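Local coordinates for CYCLIN domain-containing protein (Chaetomium thermophilum, PDB 6Z3U) that serves as the cyclin subunit of the CDK-activating kinase (CAK) complex and probably regulates its cyclin-dependent kinase partner, at residues F92-L97 with F117-Y122; K111-T116 with V185-R190. All blocks are in the same frame, centred on the assembly; numbering follows the deposited sequence.

Contact 1. Residues F92-L97 with F117-Y122; sequences FYTAEL and FFKRFY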
loop_
_atom_site.group_PDB
_atom_site.type_symbol
_atom_site.label_atom_id
_atom_site.label_comp_id
_atom_site.label_asym_id
_atom_site.label_seq_id
_atom_site.Cartn_x
_atom_site.Cartn_y
_atom_site.Cartn_z
ATOM N N PHE A 92 -13.655 -19.468 13.578
ATOM C CA PHE A 92 -13.320 -19.439 14.998
ATOM C C PHE A 92 -11.992 -18.730 15.230
ATOM O O PHE A 92 -11.871 -17.889 16.128
ATOM C CB PHE A 92 -13.282 -20.866 15.551
ATOM C CG PHE A 92 -12.685 -20.972 16.926
ATOM C CD1 PHE A 92 -13.421 -20.626 18.047
ATOM C CD2 PHE A 92 -11.389 -21.431 17.099
ATOM C CE1 PHE A 92 -12.873 -20.725 19.313
ATOM C CE2 PHE A 92 -10.837 -21.532 18.363
ATOM C CZ PHE A 92 -11.580 -21.179 19.472
ATOM N N TYR A 93 -10.981 -19.052 14.421
ATOM C CA TYR A 93 -9.662 -18.462 14.603
ATOM C C TYR A 93 -9.577 -17.040 14.065
ATOM O O TYR A 93 -8.697 -16.285 14.493
ATOM C CB TYR A 93 -8.601 -19.343 13.939
ATOM C CG TYR A 93 -8.288 -20.589 14.739
ATOM C CD1 TYR A 93 -7.650 -20.503 15.970
ATOM C CD2 TYR A 93 -8.639 -21.850 14.271
ATOM C CE1 TYR A 93 -7.369 -21.636 16.711
ATOM C CE2 TYR A 93 -8.359 -22.991 15.007
ATOM C CZ TYR A 93 -7.723 -22.876 16.227
ATOM O OH TYR A 93 -7.436 -23.999 16.970
ATOM N N THR A 94 -10.459 -16.655 13.141
ATOM C CA THR A 94 -10.536 -15.251 12.749
ATOM C C THR A 94 -11.048 -14.394 13.902
ATOM O O THR A 94 -10.607 -13.252 14.079
ATOM C CB THR A 94 -11.437 -15.089 11.523
ATOM O OG1 THR A 94 -10.977 -15.943 10.469
ATOM C CG2 THR A 94 -11.425 -13.646 11.034
ATOM N N ALA A 95 -11.987 -14.924 14.689
ATOM C CA ALA A 95 -12.455 -14.201 15.866
ATOM C C ALA A 95 -11.375 -14.148 16.936
ATOM O O ALA A 95 -11.210 -13.125 17.610
ATOM C CB ALA A 95 -13.724 -14.854 16.412
ATOM N N GLU A 96 -10.632 -15.244 17.112
ATOM C CA GLU A 96 -9.527 -15.241 18.065
ATOM C C GLU A 96 -8.436 -14.277 17.621
ATOM O O GLU A 96 -7.817 -13.600 18.451
ATOM C CB GLU A 96 -8.967 -16.655 18.224
ATOM C CG GLU A 96 -7.918 -16.791 19.321
ATOM C CD GLU A 96 -7.540 -18.236 19.591
ATOM O OE1 GLU A 96 -6.801 -18.824 18.775
ATOM O OE2 GLU A 96 -7.986 -18.786 20.620
ATOM N N LEU A 97 -8.186 -14.205 16.312
ATOM C CA LEU A 97 -7.220 -13.245 15.788
ATOM C C LEU A 97 -7.620 -11.823 16.155
ATOM O O LEU A 97 -6.792 -11.035 16.630
ATOM C CB LEU A 97 -7.109 -13.410 14.271
ATOM C CG LEU A 97 -6.115 -12.521 13.525
ATOM C CD1 LEU A 97 -5.570 -13.250 12.308
ATOM C CD2 LEU A 97 -6.761 -11.212 13.101
ATOM N N PHE A 117 -5.890 -11.209 5.463
ATOM C CA PHE A 117 -4.804 -12.104 5.075
ATOM C C PHE A 117 -5.065 -13.524 5.568
ATOM O O PHE A 117 -4.786 -14.499 4.861
ATOM C CB PHE A 117 -3.468 -11.601 5.625
ATOM C CG PHE A 117 -2.933 -10.375 4.933
ATOM C CD1 PHE A 117 -3.516 -9.889 3.772
ATOM C CD2 PHE A 117 -1.829 -9.714 5.446
ATOM C CE1 PHE A 117 -3.013 -8.766 3.144
ATOM C CE2 PHE A 117 -1.320 -8.590 4.822
ATOM C CZ PHE A 117 -1.914 -8.115 3.669
ATOM N N PHE A 118 -5.592 -13.660 6.786
ATOM C CA PHE A 118 -5.883 -14.984 7.322
ATOM C C PHE A 118 -6.949 -15.684 6.487
ATOM O O PHE A 118 -6.790 -16.848 6.106
ATOM C CB PHE A 118 -6.312 -14.866 8.786
ATOM C CG PHE A 118 -6.502 -16.189 9.473
ATOM C CD1 PHE A 118 -5.424 -16.853 10.034
ATOM C CD2 PHE A 118 -7.762 -16.754 9.584
ATOM C CE1 PHE A 118 -5.595 -18.065 10.669
ATOM C CE2 PHE A 118 -7.940 -17.964 10.222
ATOM C CZ PHE A 118 -6.855 -18.621 10.766
ATOM N N LYS A 119 -8.042 -14.979 6.178
ATOM C CA LYS A 119 -9.100 -15.581 5.373
ATOM C C LYS A 119 -8.610 -15.898 3.967
ATOM O O LYS A 119 -8.958 -16.938 3.397
ATOM C CB LYS A 119 -10.312 -14.651 5.303
ATOM C CG LYS A 119 -11.020 -14.426 6.624
ATOM C CD LYS A 119 -12.214 -13.492 6.455
ATOM C CE LYS A 119 -13.518 -14.260 6.277
ATOM N NZ LYS A 119 -13.778 -15.243 7.370
ATOM N N ARG A 120 -7.801 -15.010 3.393
ATOM C CA ARG A 120 -7.281 -15.249 2.053
ATOM C C ARG A 120 -6.285 -16.399 2.035
ATOM O O ARG A 120 -6.221 -17.148 1.053
ATOM C CB ARG A 120 -6.628 -13.976 1.517
ATOM C CG ARG A 120 -7.605 -12.856 1.203
ATOM C CD ARG A 120 -6.865 -11.650 0.667
ATOM N NE ARG A 120 -7.755 -10.536 0.368
ATOM C CZ ARG A 120 -7.353 -9.389 -0.167
ATOM N NH1 ARG A 120 -6.072 -9.204 -0.459
ATOM N NH2 ARG A 120 -8.232 -8.427 -0.409
ATOM N N PHE A 121 -5.510 -16.568 3.109
ATOM C CA PHE A 121 -4.531 -17.647 3.143
ATOM C C PHE A 121 -5.213 -19.007 3.081
ATOM O O PHE A 121 -4.753 -19.909 2.371
ATOM C CB PHE A 121 -3.678 -17.535 4.408
ATOM C CG PHE A 121 -2.663 -18.635 4.559
ATOM C CD1 PHE A 121 -1.436 -18.558 3.920
ATOM C CD2 PHE A 121 -2.936 -19.747 5.341
ATOM C CE1 PHE A 121 -0.501 -19.568 4.059
ATOM C CE2 PHE A 121 -2.005 -20.760 5.480
ATOM C CZ PHE A 121 -0.787 -20.671 4.839
ATOM N N TYR A 122 -6.319 -19.166 3.806
ATOM C CA TYR A 122 -6.976 -20.454 3.968
ATOM C C TYR A 122 -8.091 -20.687 2.953
ATOM O O TYR A 122 -8.944 -21.555 3.176
ATOM C CB TYR A 122 -7.510 -20.584 5.397
ATOM C CG TYR A 122 -6.436 -21.000 6.378
ATOM C CD1 TYR A 122 -5.670 -22.134 6.149
ATOM C CD2 TYR A 122 -6.165 -20.245 7.514
ATOM C CE1 TYR A 122 -4.684 -22.519 7.024
ATOM C CE2 TYR A 122 -5.174 -20.626 8.400
ATOM C CZ TYR A 122 -4.437 -21.764 8.145
ATOM O OH TYR A 122 -3.445 -22.168 9.004
#

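Contact 2. Residues K111-T116 with V185-R190; sequences KATAAT and VKHPFR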
loop_
_atom_site.group_PDB
_atom_site.type_symbol
_atom_site.label_atom_id
_atom_site.label_comp_id
_atom_site.label_asym_id
_atom_site.label_seq_id
_atom_site.Cartn_x
_atom_site.Cartn_y
_atom_site.Cartn_z
ATOM N N LYS A 111 -5.891 -4.743 12.286
ATOM C CA LYS A 111 -6.750 -5.890 12.564
ATOM C C LYS A 111 -7.441 -6.375 11.297
ATOM O O LYS A 111 -7.397 -7.564 10.962
ATOM C CB LYS A 111 -7.793 -5.519 13.618
ATOM C CG LYS A 111 -7.226 -5.099 14.957
ATOM C CD LYS A 111 -8.337 -4.625 15.884
ATOM C CE LYS A 111 -7.786 -4.148 17.213
ATOM N NZ LYS A 111 -8.593 -3.035 17.780
ATOM N N ALA A 112 -8.084 -5.456 10.574
ATOM C CA ALA A 112 -8.842 -5.846 9.392
ATOM C C ALA A 112 -7.936 -6.441 8.322
ATOM O O ALA A 112 -8.321 -7.393 7.633
ATOM C CB ALA A 112 -9.605 -4.640 8.844
ATOM N N THR A 113 -6.727 -5.894 8.167
ATOM C CA THR A 113 -5.796 -6.433 7.181
ATOM C C THR A 113 -5.283 -7.805 7.598
ATOM O O THR A 113 -5.205 -8.723 6.773
ATOM C CB THR A 113 -4.630 -5.470 6.981
ATOM O OG1 THR A 113 -5.100 -4.274 6.348
ATOM C CG2 THR A 113 -3.551 -6.108 6.117
ATOM N N ALA A 114 -4.916 -7.961 8.872
ATOM C CA ALA A 114 -4.456 -9.258 9.357
ATOM C C ALA A 114 -5.541 -10.314 9.201
ATOM O O ALA A 114 -5.276 -11.433 8.748
ATOM C CB ALA A 114 -4.020 -9.144 10.818
ATOM N N ALA A 115 -6.775 -9.978 9.583
ATOM C CA ALA A 115 -7.872 -10.928 9.439
ATOM C C ALA A 115 -8.089 -11.302 7.979
ATOM O O ALA A 115 -8.294 -12.478 7.655
ATOM C CB ALA A 115 -9.151 -10.341 10.036
ATOM N N THR A 116 -8.040 -10.315 7.079
ATOM C CA THR A 116 -8.250 -10.593 5.661
ATOM C C THR A 116 -7.147 -11.484 5.102
ATOM O O THR A 116 -7.421 -12.416 4.338
ATOM C CB THR A 116 -8.336 -9.284 4.876
ATOM O OG1 THR A 116 -9.425 -8.496 5.374
ATOM C CG2 THR A 116 -8.553 -9.563 3.395
ATOM N N VAL A 185 -5.042 -3.995 0.836
ATOM C CA VAL A 185 -6.391 -4.380 1.227
ATOM C C VAL A 185 -7.177 -3.116 1.548
ATOM O O VAL A 185 -6.665 -2.205 2.209
ATOM C CB VAL A 185 -6.391 -5.331 2.438
ATOM C CG1 VAL A 185 -7.780 -5.913 2.647
ATOM C CG2 VAL A 185 -5.357 -6.432 2.257
ATOM N N LYS A 186 -8.423 -3.071 1.091
ATOM C CA LYS A 186 -9.255 -1.880 1.178
ATOM C C LYS A 186 -10.321 -2.106 2.237
ATOM O O LYS A 186 -11.060 -3.095 2.179
ATOM C CB LYS A 186 -9.890 -1.563 -0.177
ATOM C CG LYS A 186 -8.865 -1.336 -1.279
ATOM C CD LYS A 186 -9.520 -1.174 -2.635
ATOM C CE LYS A 186 -8.514 -0.716 -3.679
ATOM N NZ LYS A 186 -7.832 0.555 -3.296
ATOM N N HIS A 187 -10.390 -1.200 3.203
ATOM C CA HIS A 187 -11.308 -1.320 4.322
ATOM C C HIS A 187 -12.361 -0.221 4.289
ATOM O O HIS A 187 -12.149 0.842 3.696
ATOM C CB HIS A 187 -10.542 -1.256 5.649
ATOM C CG HIS A 187 -9.467 -2.289 5.770
ATOM N ND1 HIS A 187 -9.727 -3.642 5.717
ATOM C CD2 HIS A 187 -8.129 -2.170 5.938
ATOM C CE1 HIS A 187 -8.596 -4.312 5.845
ATOM N NE2 HIS A 187 -7.611 -3.441 5.983
ATOM N N PRO A 188 -13.510 -0.436 4.933
ATOM C CA PRO A 188 -14.587 0.569 4.907
ATOM C C PRO A 188 -14.610 1.521 6.098
ATOM O O PRO A 188 -15.559 2.305 6.203
ATOM C CB PRO A 188 -15.845 -0.311 4.909
ATOM C CG PRO A 188 -15.389 -1.716 5.338
ATOM C CD PRO A 188 -13.933 -1.633 5.676
ATOM N N PHE A 189 -13.612 1.473 6.982
ATOM C CA PHE A 189 -13.623 2.351 8.148
ATOM C C PHE A 189 -13.561 3.816 7.729
ATOM O O PHE A 189 -14.404 4.625 8.132
ATOM C CB PHE A 189 -12.459 2.003 9.077
ATOM C CG PHE A 189 -12.418 0.557 9.483
ATOM C CD1 PHE A 189 -13.316 0.059 10.412
ATOM C CD2 PHE A 189 -11.482 -0.302 8.935
ATOM C CE1 PHE A 189 -13.281 -1.270 10.785
ATOM C CE2 PHE A 189 -11.442 -1.631 9.307
ATOM C CZ PHE A 189 -12.344 -2.116 10.233
ATOM N N ARG A 190 -12.568 4.176 6.914
ATOM C CA ARG A 190 -12.468 5.555 6.452
ATOM C C ARG A 190 -13.641 5.928 5.556
ATOM O O ARG A 190 -14.070 7.087 5.550
ATOM C CB ARG A 190 -11.148 5.768 5.715
ATOM C CG ARG A 190 -10.756 7.225 5.566
ATOM C CD ARG A 190 -9.406 7.361 4.886
ATOM N NE ARG A 190 -8.320 6.823 5.703
ATOM C CZ ARG A 190 -7.834 5.588 5.601
ATOM N NH1 ARG A 190 -8.327 4.736 4.711
ATOM N NH2 ARG A 190 -6.846 5.204 6.397
#

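Contact 1. Residues F92-L97 with F117-Y122
This is a buried, nearly antiparallel helix-helix contact in the Cyclin-like region. It packs helix 83-103 against helix 108-124. Antiparallel packing of successive helices is a feature of the all-helical cyclin box. The two short axis segments come within 10.5 Å of each other, and their directions differ by 155°. T94 and F118 are the residues whose CA atoms come closest, 7.2 Å apart. No hydrogen bond crosses, so the contact rests on packing around one aromatic side chain.

F118 carries most of it. Its CG lies anti to the backbone N (chi1 -174°), and CB starts out toward helix 83-103. Three residues of that helix meet it at different points. CZ at the ring tip touches Y93 CB at 3.7 Å. CD2 on the flank lies 3.4 Å from T94 OG1, a polar atom that already has a partner in V90 O, one turn back in its own helix. At the base, F118 CB meets L97 CD1 at 3.9 Å, and the two side chains run alongside each other, pointing opposite ways. K119 adds a looser contact, CG to T94 OG1 at 4.1 Å. Y93 ends away from this packing, where its OH bonds to R354.

Y122 places CD2 over one face of the F118 ring. The contact lies between helix 132-146, which Y122 touches, and helix 224-227, where T94 packs on I227.

Contact 2. Residues K111-T116 with V185-R190
The H187 ring has the methyl of A112 over one face and the hydroxyl of T113 at its edge. A112 CB lies 3.5 Å from the ring centroid and 26° off the normal, a CH-pi contact displaced toward the rim. The same CB also sits at the edge of the F189 ring, 3.6 Å from CE2, so it meets one ring by its face and the other by its edge. P188, at the N-cap position of helix 189-200, places CD over a face of F189. The contact thus joins the Cyclin-like region to the chain entering the C-terminal cyclin region.

H187 CG lies beside the backbone N (chi1 -57°), which directs the ring toward helix 108-124. There NE2 donates to T113 OG1 at 2.7 Å. The oxygen is almost exactly in the ring plane, 1° out of it, and the two side chains cross at about a right angle. E109 O and the E147 carboxylate are the other partners of T113 OG1, whose one proton they must share or take by turns. At the other ring nitrogen, ND1 bonds to Y231 OH.

Alongside the histidine, V185 CG1 and T116 CG2 meet tip to tip at 3.8 Å. The T116 hydroxyl turns back and donates to A112 O, which also accepts from T116 N. An alanine in place of H187 has no ring to bond T113 and Y231 or to lie against A112, and would probably loosen the join to helix 108-124.

Both nitrogens of the buried histidine have partners, which fixes the ring's rotation. E147, acting through the T113 hydroxyl, may favour a proton on NE2.

How the contacts relate
The centres of contact 1 and contact 2 lie 12 Å apart, and both use helix 108-124. Residues 111-116 serve contact 2, and 117-122, directly following, serve contact 1. Along the chain the order is 92-97, 111-116, 117-122, 185-190, so the two contacts interleave. They also touch: F117 CE1 lies 3.4 Å from V185 CG2. Contact 1 pairs two helices of the Cyclin-like region. Contact 2 joins helix 108-124 to the chain leading into helix 189-200. Helix 108-124 thus links both parts of this all-helical cyclin. At the end of segment 185-190, R190 forms salt bridges with E53 of the RING-type domain-containing chain and D247 of the protein kinase chain.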